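Local coordinates for protein TatD-related deoxyribonuclease (Thermotoga maritima, PDB 1J6O) that probably acts as a metal-dependent DNA nuclease of the TatD family, hydrolysing ester bonds from a TIM-barrel scaffold, at residues 40-45 with 258-263; 44-49 with 65-70; 158-163 with 179-184; 189-194 with 216-221. All blocks are in the same frame, centred on the assembly; numbering follows the deposited sequence.

Contact 1 (40-45 with 258-263); sequences NIEFVV and NARRIF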
loop_
_atom_site.group_PDB
_atom_site.type_symbol
_atom_site.label_atom_id
_atom_site.label_comp_id
_atom_site.label_asym_id
_atom_site.label_seq_id
_atom_site.Cartn_x
_atom_site.Cartn_y
_atom_site.Cartn_z
ATOM N N ASN A 40 13.727 1.661 13.418
ATOM C CA ASN A 40 13.846 2.665 12.356
ATOM C C ASN A 40 12.649 2.800 11.423
ATOM O O ASN A 40 12.798 3.143 10.228
ATOM C CB ASN A 40 15.107 2.404 11.521
ATOM C CG ASN A 40 16.367 2.405 12.367
ATOM O OD1 ASN A 40 17.152 1.329 12.276
ATOM N ND2 ASN A 40 16.626 3.358 13.099
ATOM N N ILE A 41 11.471 2.493 11.950
ATOM C CA ILE A 41 10.257 2.599 11.155
ATOM C C ILE A 41 9.687 3.968 11.528
ATOM O O ILE A 41 9.213 4.156 12.657
ATOM C CB ILE A 41 9.210 1.506 11.532
ATOM C CG1 ILE A 41 9.745 0.098 11.224
ATOM C CG2 ILE A 41 7.912 1.776 10.760
ATOM C CD1 ILE A 41 10.086 -0.147 9.755
ATOM N N GLU A 42 9.725 4.924 10.600
ATOM C CA GLU A 42 9.208 6.269 10.874
ATOM C C GLU A 42 7.689 6.318 11.069
ATOM O O GLU A 42 7.181 7.039 11.944
ATOM C CB GLU A 42 9.651 7.189 9.766
ATOM C CG GLU A 42 9.308 8.618 9.968
ATOM C CD GLU A 42 9.965 9.463 8.920
ATOM O OE1 GLU A 42 11.216 9.438 8.845
ATOM O OE2 GLU A 42 9.234 10.145 8.171
ATOM N N PHE A 43 6.956 5.617 10.204
ATOM C CA PHE A 43 5.493 5.559 10.311
ATOM C C PHE A 43 5.018 4.472 9.407
ATOM O O PHE A 43 5.795 3.924 8.605
ATOM C CB PHE A 43 4.761 6.895 9.966
ATOM C CG PHE A 43 4.747 7.276 8.492
ATOM C CD1 PHE A 43 5.770 8.051 7.951
ATOM C CD2 PHE A 43 3.667 6.925 7.665
ATOM C CE1 PHE A 43 5.719 8.471 6.621
ATOM C CE2 PHE A 43 3.607 7.341 6.340
ATOM C CZ PHE A 43 4.618 8.107 5.810
ATOM N N VAL A 44 3.765 4.085 9.580
ATOM C CA VAL A 44 3.234 3.045 8.713
ATOM C C VAL A 44 1.846 3.477 8.284
ATOM O O VAL A 44 1.188 4.278 8.977
ATOM C CB VAL A 44 3.119 1.640 9.407
ATOM C CG1 VAL A 44 4.387 1.306 10.183
ATOM C CG2 VAL A 44 1.862 1.565 10.243
ATOM N N VAL A 45 1.412 2.982 7.129
ATOM C CA VAL A 45 0.083 3.327 6.654
ATOM C C VAL A 45 -0.666 2.002 6.843
ATOM O O VAL A 45 -0.360 1.022 6.161
ATOM C CB VAL A 45 0.061 3.698 5.184
ATOM C CG1 VAL A 45 -1.420 3.913 4.751
ATOM C CG2 VAL A 45 0.902 4.970 4.940
ATOM N N ASN A 258 9.432 9.804 -0.521
ATOM C CA ASN A 258 8.306 9.514 -1.406
ATOM C C ASN A 258 7.033 9.237 -0.607
ATOM O O ASN A 258 5.943 9.725 -0.937
ATOM C CB ASN A 258 8.610 8.279 -2.264
ATOM C CG ASN A 258 9.591 8.568 -3.371
ATOM O OD1 ASN A 258 9.871 9.733 -3.677
ATOM N ND2 ASN A 258 10.112 7.510 -3.992
ATOM N N ALA A 259 7.167 8.421 0.432
ATOM C CA ALA A 259 6.022 8.083 1.264
ATOM C C ALA A 259 5.497 9.282 2.038
ATOM O O ALA A 259 4.284 9.470 2.160
ATOM C CB ALA A 259 6.388 6.929 2.213
ATOM N N ARG A 260 6.406 10.121 2.526
ATOM C CA ARG A 260 6.004 11.312 3.277
ATOM C C ARG A 260 5.212 12.250 2.373
ATOM O O ARG A 260 4.167 12.799 2.751
ATOM C CB ARG A 260 7.234 12.096 3.759
ATOM C CG ARG A 260 7.976 11.531 4.961
ATOM C CD ARG A 260 9.241 12.366 5.184
ATOM N NE ARG A 260 10.095 11.847 6.247
ATOM C CZ ARG A 260 11.349 12.250 6.450
ATOM N NH1 ARG A 260 11.875 13.190 5.664
ATOM N NH2 ARG A 260 12.092 11.684 7.396
ATOM N N ARG A 261 5.728 12.453 1.175
ATOM C CA ARG A 261 5.063 13.336 0.239
ATOM C C ARG A 261 3.666 12.875 -0.140
ATOM O O ARG A 261 2.721 13.658 -0.169
ATOM C CB ARG A 261 5.915 13.483 -1.020
ATOM C CG ARG A 261 5.360 14.463 -2.029
ATOM C CD ARG A 261 6.165 14.448 -3.331
ATOM N NE ARG A 261 5.975 13.210 -4.077
ATOM C CZ ARG A 261 6.922 12.299 -4.266
ATOM N NH1 ARG A 261 8.143 12.484 -3.758
ATOM N NH2 ARG A 261 6.649 11.200 -4.961
ATOM N N ILE A 262 3.532 11.589 -0.410
ATOM C CA ILE A 262 2.231 11.049 -0.801
ATOM C C ILE A 262 1.162 11.032 0.273
ATOM O O ILE A 262 0.047 11.512 0.078
ATOM C CB ILE A 262 2.397 9.593 -1.333
ATOM C CG1 ILE A 262 3.137 9.624 -2.679
ATOM C CG2 ILE A 262 1.039 8.933 -1.553
ATOM C CD1 ILE A 262 3.515 8.248 -3.206
ATOM N N PHE A 263 1.523 10.496 1.420
ATOM C CA PHE A 263 0.596 10.376 2.519
ATOM C C PHE A 263 0.507 11.454 3.570
ATOM O O PHE A 263 -0.583 11.706 4.102
ATOM C CB PHE A 263 0.888 9.034 3.208
ATOM C CG PHE A 263 0.719 7.846 2.299
ATOM C CD1 PHE A 263 -0.544 7.419 1.939
ATOM C CD2 PHE A 263 1.830 7.163 1.817
ATOM C CE1 PHE A 263 -0.707 6.312 1.115
ATOM C CE2 PHE A 263 1.692 6.045 0.984
ATOM C CZ PHE A 263 0.419 5.617 0.632
#
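Phe43 and Val45, which point inward from strand 41-47 of the TIM barrel, pack against Ala259, Arg260 and Phe263 of the late helix 248-264, while Glu42 reaches the same helix at the outer border. The short strand and helix axes stay 10.5 Å apart, a gap bridged by side chains. The Phe43 ring is the main bump. Its CG sits between the backbone N and the carbonyl carbon (chi1 72°), and the ring enters the hollow of one helical turn edge first. There CZ lies 4.2 Å from Ala259 CB, CE1 meets Arg260 CG at 4.1 Å, and Ala259 O lies in the ring plane. For Val45 the helix supplies the flat surface: CG2 sits over the centre of one Phe263 face, 3.9 Å from the ring centroid, a CH-pi contact, and Ile262 CG2 covers the opposite face. Val14 and Thr16 of strand 13-18 continue this packing. At the border, the carboxylate and guanidinium planes of Glu42 and Arg260 are only 21° apart. Glu42 OE1 also bonds His12 ND1. An alanine at Glu42 would probably leave the Arg260 guanidinium without its charged mate and free to turn. In the salt bridge as it stands, Arg260 grips side-on: NH2 donates to Glu42 OE1 at 2.8 Å, and NE to the syn lone pair of Glu42 OE2 at 2.7 Å.

Contact 2 (44-49 with 65-70); sequences VVNVGV and DRIFCS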
loop_
_atom_site.group_PDB
_atom_site.type_symbol
_atom_site.label_atom_id
_atom_site.label_comp_id
_atom_site.label_asym_id
_atom_site.label_seq_id
_atom_site.Cartn_x
_atom_site.Cartn_y
_atom_site.Cartn_z
ATOM N N VAL A 44 3.765 4.085 9.580
ATOM C CA VAL A 44 3.234 3.045 8.713
ATOM C C VAL A 44 1.846 3.477 8.284
ATOM O O VAL A 44 1.188 4.278 8.977
ATOM C CB VAL A 44 3.119 1.640 9.407
ATOM C CG1 VAL A 44 4.387 1.306 10.183
ATOM C CG2 VAL A 44 1.862 1.565 10.243
ATOM N N VAL A 45 1.412 2.982 7.129
ATOM C CA VAL A 45 0.083 3.327 6.654
ATOM C C VAL A 45 -0.666 2.002 6.843
ATOM O O VAL A 45 -0.360 1.022 6.161
ATOM C CB VAL A 45 0.061 3.698 5.184
ATOM C CG1 VAL A 45 -1.420 3.913 4.751
ATOM C CG2 VAL A 45 0.902 4.970 4.940
ATOM N N ASN A 46 -1.599 1.983 7.797
ATOM C CA ASN A 46 -2.383 0.780 8.107
ATOM C C ASN A 46 -3.647 0.798 7.258
ATOM O O ASN A 46 -4.469 1.686 7.361
ATOM C CB ASN A 46 -2.685 0.757 9.592
ATOM C CG ASN A 46 -2.885 -0.620 10.090
ATOM O OD1 ASN A 46 -1.933 -1.410 10.177
ATOM N ND2 ASN A 46 -4.125 -0.946 10.405
ATOM N N VAL A 47 -3.799 -0.256 6.473
ATOM C CA VAL A 47 -4.892 -0.416 5.540
ATOM C C VAL A 47 -6.082 -1.312 5.846
ATOM O O VAL A 47 -5.903 -2.476 6.181
ATOM C CB VAL A 47 -4.264 -0.917 4.202
ATOM C CG1 VAL A 47 -5.249 -0.785 3.080
ATOM C CG2 VAL A 47 -2.985 -0.101 3.877
ATOM N N GLY A 48 -7.278 -0.783 5.618
ATOM C CA GLY A 48 -8.503 -1.557 5.859
ATOM C C GLY A 48 -8.922 -2.312 4.611
ATOM O O GLY A 48 -8.509 -1.931 3.506
ATOM N N VAL A 49 -9.700 -3.398 4.754
ATOM C CA VAL A 49 -10.122 -4.147 3.556
ATOM C C VAL A 49 -11.645 -4.208 3.314
ATOM O O VAL A 49 -12.105 -4.781 2.318
ATOM C CB VAL A 49 -9.516 -5.587 3.516
ATOM C CG1 VAL A 49 -7.968 -5.476 3.443
ATOM C CG2 VAL A 49 -9.935 -6.403 4.741
ATOM N N ASP A 65 1.149 7.595 17.331
ATOM C CA ASP A 65 1.492 8.720 16.511
ATOM C C ASP A 65 2.165 8.273 15.209
ATOM O O ASP A 65 2.258 9.053 14.272
ATOM C CB ASP A 65 2.467 9.633 17.242
ATOM C CG ASP A 65 1.841 10.370 18.418
ATOM O OD1 ASP A 65 0.594 10.453 18.532
ATOM O OD2 ASP A 65 2.637 10.888 19.237
ATOM N N ARG A 66 2.635 7.028 15.161
ATOM C CA ARG A 66 3.309 6.511 13.964
ATOM C C ARG A 66 2.460 5.704 13.002
ATOM O O ARG A 66 2.970 5.184 11.988
ATOM C CB ARG A 66 4.520 5.680 14.370
ATOM C CG ARG A 66 5.570 6.536 15.070
ATOM C CD ARG A 66 6.820 5.747 15.368
ATOM N NE ARG A 66 7.785 6.627 16.034
ATOM C CZ ARG A 66 9.034 6.820 15.631
ATOM N NH1 ARG A 66 9.510 6.191 14.557
ATOM N NH2 ARG A 66 9.803 7.685 16.283
ATOM N N ILE A 67 1.165 5.621 13.295
ATOM C CA ILE A 67 0.271 4.874 12.424
ATOM C C ILE A 67 -0.795 5.793 11.820
ATOM O O ILE A 67 -1.436 6.568 12.545
ATOM C CB ILE A 67 -0.451 3.760 13.201
ATOM C CG1 ILE A 67 0.584 2.776 13.795
ATOM C CG2 ILE A 67 -1.368 2.988 12.261
ATOM C CD1 ILE A 67 -0.071 1.747 14.719
ATOM N N PHE A 68 -0.928 5.739 10.495
ATOM C CA PHE A 68 -1.918 6.531 9.773
ATOM C C PHE A 68 -2.807 5.455 9.177
ATOM O O PHE A 68 -2.411 4.279 9.113
ATOM C CB PHE A 68 -1.280 7.428 8.717
ATOM C CG PHE A 68 -0.426 8.485 9.334
ATOM C CD1 PHE A 68 0.909 8.223 9.647
ATOM C CD2 PHE A 68 -0.992 9.696 9.717
ATOM C CE1 PHE A 68 1.685 9.165 10.349
ATOM C CE2 PHE A 68 -0.235 10.650 10.418
ATOM C CZ PHE A 68 1.105 10.377 10.730
ATOM N N CYS A 69 -3.969 5.859 8.683
ATOM C CA CYS A 69 -4.928 4.916 8.132
ATOM C C CYS A 69 -5.429 5.094 6.691
ATOM O O CYS A 69 -5.456 6.207 6.177
ATOM C CB CYS A 69 -6.144 5.001 9.085
ATOM S SG CYS A 69 -7.563 3.928 8.825
ATOM N N SER A 70 -5.784 3.976 6.045
ATOM C CA SER A 70 -6.323 4.007 4.685
ATOM C C SER A 70 -7.613 3.220 4.866
ATOM O O SER A 70 -7.594 2.135 5.478
ATOM C CB SER A 70 -5.448 3.277 3.664
ATOM O OG SER A 70 -6.001 3.438 2.364
#
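Val44 and Ile67 stand side by side on one face of two parallel strands, pointing the same way, with Val44 CG2 4.0 Å from Ile67 CG1. Asn46 follows on this face and presses its CB against the other branch of Ile67, CG2, at 3.7 Å. With CG of Asn46 anti to the backbone N (chi1 -153°), the amide is carried on toward partners outside the strand pair: OD1 bonds to Leu20 N and ND2 to Ser57 OG of helix 51-61. Cys69, the partner of Asn46 across the strands, shares this helix-facing side and touches Ser57, Leu58 and Ser61.

The other face carries Val45, Val47, Phe68 and Ser70. Ser70 CB lies 4.1 Å from Val47 CG1 and 4.2 Å from Val45 CG1, so it fits against both valines, while its OG turns to Gly102 O of the next strand. Phe68 presents the edge of its ring to Val44 O, and its plane stands roughly perpendicular to that of Phe43. Five backbone bonds fix this pairing: Val44 N donates to Arg66 O at 2.8 Å to begin the series, and Gly48 N to Ser70 O ends it. The last reaches one residue beyond strand 44-47. The short strand axes twist by 38°. Val47 also touches His17 and Glu103, predicted ligands of a divalent metal. With helix 51-61 joining the two strands, this is a beta-alpha-beta unit of the TIM barrel.

Contact 3 (158-163 with 179-184); sequences EKRGVI and LGFLLG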
loop_
_atom_site.group_PDB
_atom_site.type_symbol
_atom_site.label_atom_id
_atom_site.label_comp_id
_atom_site.label_asym_id
_atom_site.label_seq_id
_atom_site.Cartn_x
_atom_site.Cartn_y
_atom_site.Cartn_z
ATOM N N GLU A 158 -4.893 14.703 -6.812
ATOM C CA GLU A 158 -3.613 15.358 -7.123
ATOM C C GLU A 158 -2.489 14.345 -6.951
ATOM O O GLU A 158 -1.720 14.084 -7.881
ATOM C CB GLU A 158 -3.384 16.546 -6.181
ATOM C CG GLU A 158 -4.352 17.709 -6.397
ATOM C CD GLU A 158 -4.352 18.709 -5.244
ATOM O OE1 GLU A 158 -3.728 18.428 -4.196
ATOM O OE2 GLU A 158 -4.987 19.777 -5.380
ATOM N N LYS A 159 -2.386 13.797 -5.747
ATOM C CA LYS A 159 -1.368 12.794 -5.434
ATOM C C LYS A 159 -2.128 11.513 -5.781
ATOM O O LYS A 159 -2.958 11.066 -5.001
ATOM C CB LYS A 159 -1.058 12.791 -3.932
ATOM C CG LYS A 159 -0.492 14.086 -3.372
ATOM C CD LYS A 159 1.015 13.973 -3.188
ATOM C CE LYS A 159 1.614 15.270 -2.663
ATOM N NZ LYS A 159 0.959 15.687 -1.398
ATOM N N ARG A 160 -1.864 10.941 -6.944
ATOM C CA ARG A 160 -2.543 9.724 -7.376
ATOM C C ARG A 160 -2.505 8.598 -6.340
ATOM O O ARG A 160 -3.556 8.046 -5.954
ATOM C CB ARG A 160 -1.935 9.251 -8.687
ATOM C CG ARG A 160 -1.799 10.381 -9.704
ATOM C CD ARG A 160 -2.670 10.161 -10.905
ATOM N NE ARG A 160 -2.502 11.221 -11.898
ATOM C CZ ARG A 160 -2.929 12.470 -11.745
ATOM N NH1 ARG A 160 -3.555 12.841 -10.631
ATOM N NH2 ARG A 160 -2.747 13.344 -12.725
ATOM N N GLY A 161 -1.302 8.248 -5.908
ATOM C CA GLY A 161 -1.181 7.183 -4.923
ATOM C C GLY A 161 -0.123 6.135 -5.208
ATOM O O GLY A 161 0.929 6.396 -5.804
ATOM N N VAL A 162 -0.427 4.916 -4.790
ATOM C CA VAL A 162 0.480 3.808 -4.969
ATOM C C VAL A 162 -0.202 2.555 -5.455
ATOM O O VAL A 162 -1.322 2.256 -5.029
ATOM C CB VAL A 162 1.104 3.441 -3.608
ATOM C CG1 VAL A 162 2.166 2.416 -3.786
ATOM C CG2 VAL A 162 1.636 4.722 -2.900
ATOM N N ILE A 163 0.474 1.817 -6.331
ATOM C CA ILE A 163 -0.055 0.550 -6.846
ATOM C C ILE A 163 0.757 -0.341 -5.908
ATOM O O ILE A 163 1.963 -0.573 -6.096
ATOM C CB ILE A 163 0.348 0.273 -8.296
ATOM C CG1 ILE A 163 -0.152 1.416 -9.189
ATOM C CG2 ILE A 163 -0.235 -1.075 -8.739
ATOM C CD1 ILE A 163 -1.668 1.668 -9.075
ATOM N N LEU A 179 1.170 7.679 -15.223
ATOM C CA LEU A 179 -0.151 8.163 -14.818
ATOM C C LEU A 179 -0.002 8.945 -13.514
ATOM O O LEU A 179 -0.918 9.671 -13.101
ATOM C CB LEU A 179 -1.113 6.978 -14.617
ATOM C CG LEU A 179 -2.620 7.204 -14.480
ATOM C CD1 LEU A 179 -3.125 8.084 -15.606
ATOM C CD2 LEU A 179 -3.336 5.843 -14.524
ATOM N N GLY A 180 1.152 8.795 -12.864
ATOM C CA GLY A 180 1.378 9.510 -11.617
ATOM C C GLY A 180 1.421 8.684 -10.330
ATOM O O GLY A 180 1.479 9.234 -9.232
ATOM N N PHE A 181 1.386 7.368 -10.462
ATOM C CA PHE A 181 1.428 6.500 -9.288
ATOM C C PHE A 181 2.830 6.089 -8.987
ATOM O O PHE A 181 3.690 6.188 -9.849
ATOM C CB PHE A 181 0.653 5.217 -9.556
ATOM C CG PHE A 181 -0.805 5.384 -9.478
ATOM C CD1 PHE A 181 -1.536 5.771 -10.599
ATOM C CD2 PHE A 181 -1.465 5.195 -8.278
ATOM C CE1 PHE A 181 -2.920 5.969 -10.506
ATOM C CE2 PHE A 181 -2.826 5.385 -8.179
ATOM C CZ PHE A 181 -3.564 5.777 -9.293
ATOM N N LEU A 182 3.056 5.666 -7.740
ATOM C CA LEU A 182 4.357 5.188 -7.311
ATOM C C LEU A 182 4.060 3.680 -7.173
ATOM O O LEU A 182 2.887 3.276 -7.132
ATOM C CB LEU A 182 4.791 5.799 -5.982
ATOM C CG LEU A 182 5.847 6.886 -6.269
ATOM C CD1 LEU A 182 5.212 8.012 -7.052
ATOM C CD2 LEU A 182 6.462 7.379 -4.975
ATOM N N LEU A 183 5.101 2.863 -7.121
ATOM C CA LEU A 183 4.956 1.413 -7.005
ATOM C C LEU A 183 5.455 0.868 -5.669
ATOM O O LEU A 183 6.562 1.188 -5.230
ATOM C CB LEU A 183 5.740 0.733 -8.141
ATOM C CG LEU A 183 5.497 1.340 -9.520
ATOM C CD1 LEU A 183 6.351 0.601 -10.526
ATOM C CD2 LEU A 183 4.019 1.235 -9.900
ATOM N N GLY A 184 4.624 0.045 -5.038
ATOM C CA GLY A 184 4.969 -0.553 -3.762
ATOM C C GLY A 184 5.751 -1.840 -3.936
ATOM O O GLY A 184 5.321 -2.779 -4.630
HETATM O O HOH W 1 0.599 11.900 -8.189
HETATM O O HOH W 2 1.593 8.945 -6.359
#
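Arg160 and Ile163 enclose the ring of Phe181 where two neighbouring parallel strands of the barrel, 161-163 and 181-185, lie side by side within one beta-alpha-beta unit. Both ring faces are taken. Arg160 CB sits over the centre of one, 3.8 Å from the centroid, and Ile163 CD1 covers the other, offset toward the rim and 3.6 Å from Phe181 CD2. The second torsion of Ile163 (chi2 -55°) is what puts CD1 there. Direct strand bonding starts with Leu182 N to Gly161 O at 3.0 Å, then runs through Ile163 N to Leu182 O and Gly184 N to Ile163 O. Before that point water replaces it: one water links Arg160 N to Gly180 O, and a second links Gly161 N to the same carbonyl, which therefore accepts two water bonds. Gly180, first past the helix, forms a Schellman motif at phi 110°, where a CB would press on the preceding carbonyl O and also collide with Arg160 CG. On the side of Phe181 lie Leu151 of helix 144-153 and Val138 of strand 136-141. Leu182 and Val162 face inward instead, onto helix 248-264, where Leu182 touches Asn258, Arg261 and Ile262 and Val162 touches Phe263.

Contact 4 (189-194 with 216-221); sequences VTYPKN and PFLPPQ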
loop_
_atom_site.group_PDB
_atom_site.type_symbol
_atom_site.label_atom_id
_atom_site.label_comp_id
_atom_site.label_asym_id
_atom_site.label_seq_id
_atom_site.Cartn_x
_atom_site.Cartn_y
_atom_site.Cartn_z
ATOM N N VAL A 189 10.361 -9.056 -3.422
ATOM C CA VAL A 189 11.549 -8.575 -4.130
ATOM C C VAL A 189 12.809 -9.365 -3.693
ATOM O O VAL A 189 13.824 -9.433 -4.431
ATOM C CB VAL A 189 11.743 -7.054 -3.874
ATOM C CG1 VAL A 189 12.406 -6.816 -2.516
ATOM C CG2 VAL A 189 12.581 -6.423 -5.039
ATOM N N THR A 190 12.743 -9.965 -2.505
ATOM C CA THR A 190 13.860 -10.740 -1.970
ATOM C C THR A 190 13.828 -12.225 -2.346
ATOM O O THR A 190 14.777 -12.947 -2.038
ATOM C CB THR A 190 13.905 -10.743 -0.435
ATOM O OG1 THR A 190 12.779 -11.473 0.055
ATOM C CG2 THR A 190 13.910 -9.328 0.140
ATOM N N TYR A 191 12.751 -12.673 -2.982
ATOM C CA TYR A 191 12.619 -14.079 -3.368
ATOM C C TYR A 191 13.566 -14.457 -4.498
ATOM O O TYR A 191 13.562 -13.838 -5.546
ATOM C CB TYR A 191 11.176 -14.392 -3.777
ATOM C CG TYR A 191 10.157 -14.158 -2.672
ATOM C CD1 TYR A 191 10.560 -13.868 -1.363
ATOM C CD2 TYR A 191 8.790 -14.242 -2.944
ATOM C CE1 TYR A 191 9.611 -13.666 -0.346
ATOM C CE2 TYR A 191 7.847 -14.041 -1.954
ATOM C CZ TYR A 191 8.256 -13.755 -0.664
ATOM O OH TYR A 191 7.301 -13.566 0.314
ATOM N N PRO A 192 14.388 -15.497 -4.289
ATOM C CA PRO A 192 15.310 -15.862 -5.370
ATOM C C PRO A 192 14.621 -16.062 -6.711
ATOM O O PRO A 192 15.168 -15.705 -7.748
ATOM C CB PRO A 192 15.989 -17.140 -4.851
ATOM C CG PRO A 192 14.980 -17.721 -3.899
ATOM C CD PRO A 192 14.443 -16.476 -3.187
ATOM N N LYS A 193 13.408 -16.597 -6.675
ATOM C CA LYS A 193 12.643 -16.848 -7.887
ATOM C C LYS A 193 12.145 -15.610 -8.613
ATOM O O LYS A 193 11.941 -15.650 -9.825
ATOM N N ASN A 194 11.967 -14.504 -7.888
ATOM C CA ASN A 194 11.481 -13.267 -8.502
ATOM C C ASN A 194 12.489 -12.394 -9.219
ATOM O O ASN A 194 12.638 -11.215 -8.915
ATOM C CB ASN A 194 10.729 -12.421 -7.472
ATOM C CG ASN A 194 9.443 -13.079 -7.028
ATOM O OD1 ASN A 194 8.822 -13.827 -7.793
ATOM N ND2 ASN A 194 9.025 -12.804 -5.793
ATOM N N PRO A 216 0.230 -9.053 7.824
ATOM C CA PRO A 216 1.125 -10.200 8.067
ATOM C C PRO A 216 1.541 -11.026 6.861
ATOM O O PRO A 216 2.256 -12.016 7.007
ATOM C CB PRO A 216 0.310 -11.042 9.035
ATOM C CG PRO A 216 -1.101 -10.934 8.404
ATOM C CD PRO A 216 -1.174 -9.402 8.137
ATOM N N PHE A 217 1.110 -10.636 5.676
ATOM C CA PHE A 217 1.452 -11.397 4.475
ATOM C C PHE A 217 2.852 -11.196 3.841
ATOM O O PHE A 217 3.554 -10.244 4.178
ATOM C CB PHE A 217 0.460 -11.088 3.350
ATOM C CG PHE A 217 -0.987 -11.095 3.748
ATOM C CD1 PHE A 217 -1.565 -12.200 4.350
ATOM C CD2 PHE A 217 -1.757 -9.946 3.540
ATOM C CE1 PHE A 217 -2.913 -12.172 4.763
ATOM C CE2 PHE A 217 -3.080 -9.906 3.939
ATOM C CZ PHE A 217 -3.665 -11.020 4.556
ATOM N N LEU A 218 3.215 -12.142 2.973
ATOM C CA LEU A 218 4.463 -12.113 2.229
ATOM C C LEU A 218 5.746 -11.641 2.889
ATOM O O LEU A 218 6.303 -10.577 2.537
ATOM C CB LEU A 218 4.222 -11.227 1.016
ATOM C CG LEU A 218 2.959 -11.537 0.212
ATOM C CD1 LEU A 218 2.614 -10.377 -0.756
ATOM C CD2 LEU A 218 3.199 -12.813 -0.558
ATOM N N PRO A 219 6.279 -12.428 3.817
ATOM C CA PRO A 219 7.501 -12.124 4.560
ATOM C C PRO A 219 8.696 -12.183 3.619
ATOM O O PRO A 219 8.613 -12.837 2.578
ATOM C CB PRO A 219 7.513 -13.216 5.598
ATOM C CG PRO A 219 6.832 -14.418 4.872
ATOM C CD PRO A 219 5.676 -13.703 4.241
ATOM N N PRO A 220 9.778 -11.431 3.920
ATOM C CA PRO A 220 10.936 -11.495 3.021
ATOM C C PRO A 220 11.629 -12.847 3.201
ATOM O O PRO A 220 11.438 -13.523 4.225
ATOM C CB PRO A 220 11.807 -10.302 3.448
ATOM C CG PRO A 220 11.420 -10.052 4.855
ATOM C CD PRO A 220 9.927 -10.335 4.900
ATOM N N GLN A 221 12.429 -13.217 2.204
ATOM C CA GLN A 221 13.168 -14.485 2.172
ATOM C C GLN A 221 13.657 -15.140 3.455
ATOM O O GLN A 221 13.337 -16.308 3.721
ATOM C CB GLN A 221 14.344 -14.379 1.212
ATOM C CG GLN A 221 14.902 -15.733 0.826
ATOM C CD GLN A 221 13.830 -16.679 0.323
ATOM O OE1 GLN A 221 12.795 -16.253 -0.179
ATOM N NE2 GLN A 221 14.087 -17.975 0.438
#
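Tyr191 opens a type I turn that closes with Asn194 N bonded to Tyr191 O, and its CA comes within 5.6 Å of that of Gln221 in the irregular, proline-rich 216-221 segment. The phenol turns its edge to that segment, with Pro219 O and Gln221 N near the ring plane. At its far end Tyr191 OH donates to Pro219 O at 2.7 Å. A phenylalanine at Tyr191 would probably leave Pro219 O without this donor and hold the loop less firmly. Thr190 works from the neighbouring position: its OG1 accepts a nearly straight bond from Gln221 N (2.8 Å, 178°) and is also bonded to Gly187 O, while CG2 lies beside Pro220 CB. The Gln221 amide plane stands 79° from the Tyr191 ring, with OE1 3.5 Å from Tyr191 CD1 and 3.4 Å from Pro192 CD. Arg224 adds a cation-pi contact to Tyr191. The predicted metal ligand Asp214 is close by, its side chain about 4 Å from that of Leu218 at the nearest atoms. One hydroxyl thus donates to a carbonyl and the other accepts from an N-H, so side chains satisfy backbone groups of a segment that has no strand pairing.

Overall arrangement
Contacts 1 to 3 belong to one eight-stranded parallel barrel. Contacts 1 and 2 have centres about 10 Å apart, share Val44 and Val45, and touch where the Phe43 and Phe68 rings meet. The centre of contact 3 is about 14 Å from that of contact 1 and about 17 Å from that of contact 2; it meets contact 1 through Leu182 packed on helix 248-264, which thus lies across the N-terminal ends of well-separated strands. Contact 4 joins two loops nearer the surface, its centre about 21 to 22 Å from the others. Along the chain contact 2 closes first, then contacts 3 and 4, both nested within the loop closed by contact 1. Contacts 2 and 4 come nearest the predicted metal ligands, through Val47 and Leu218.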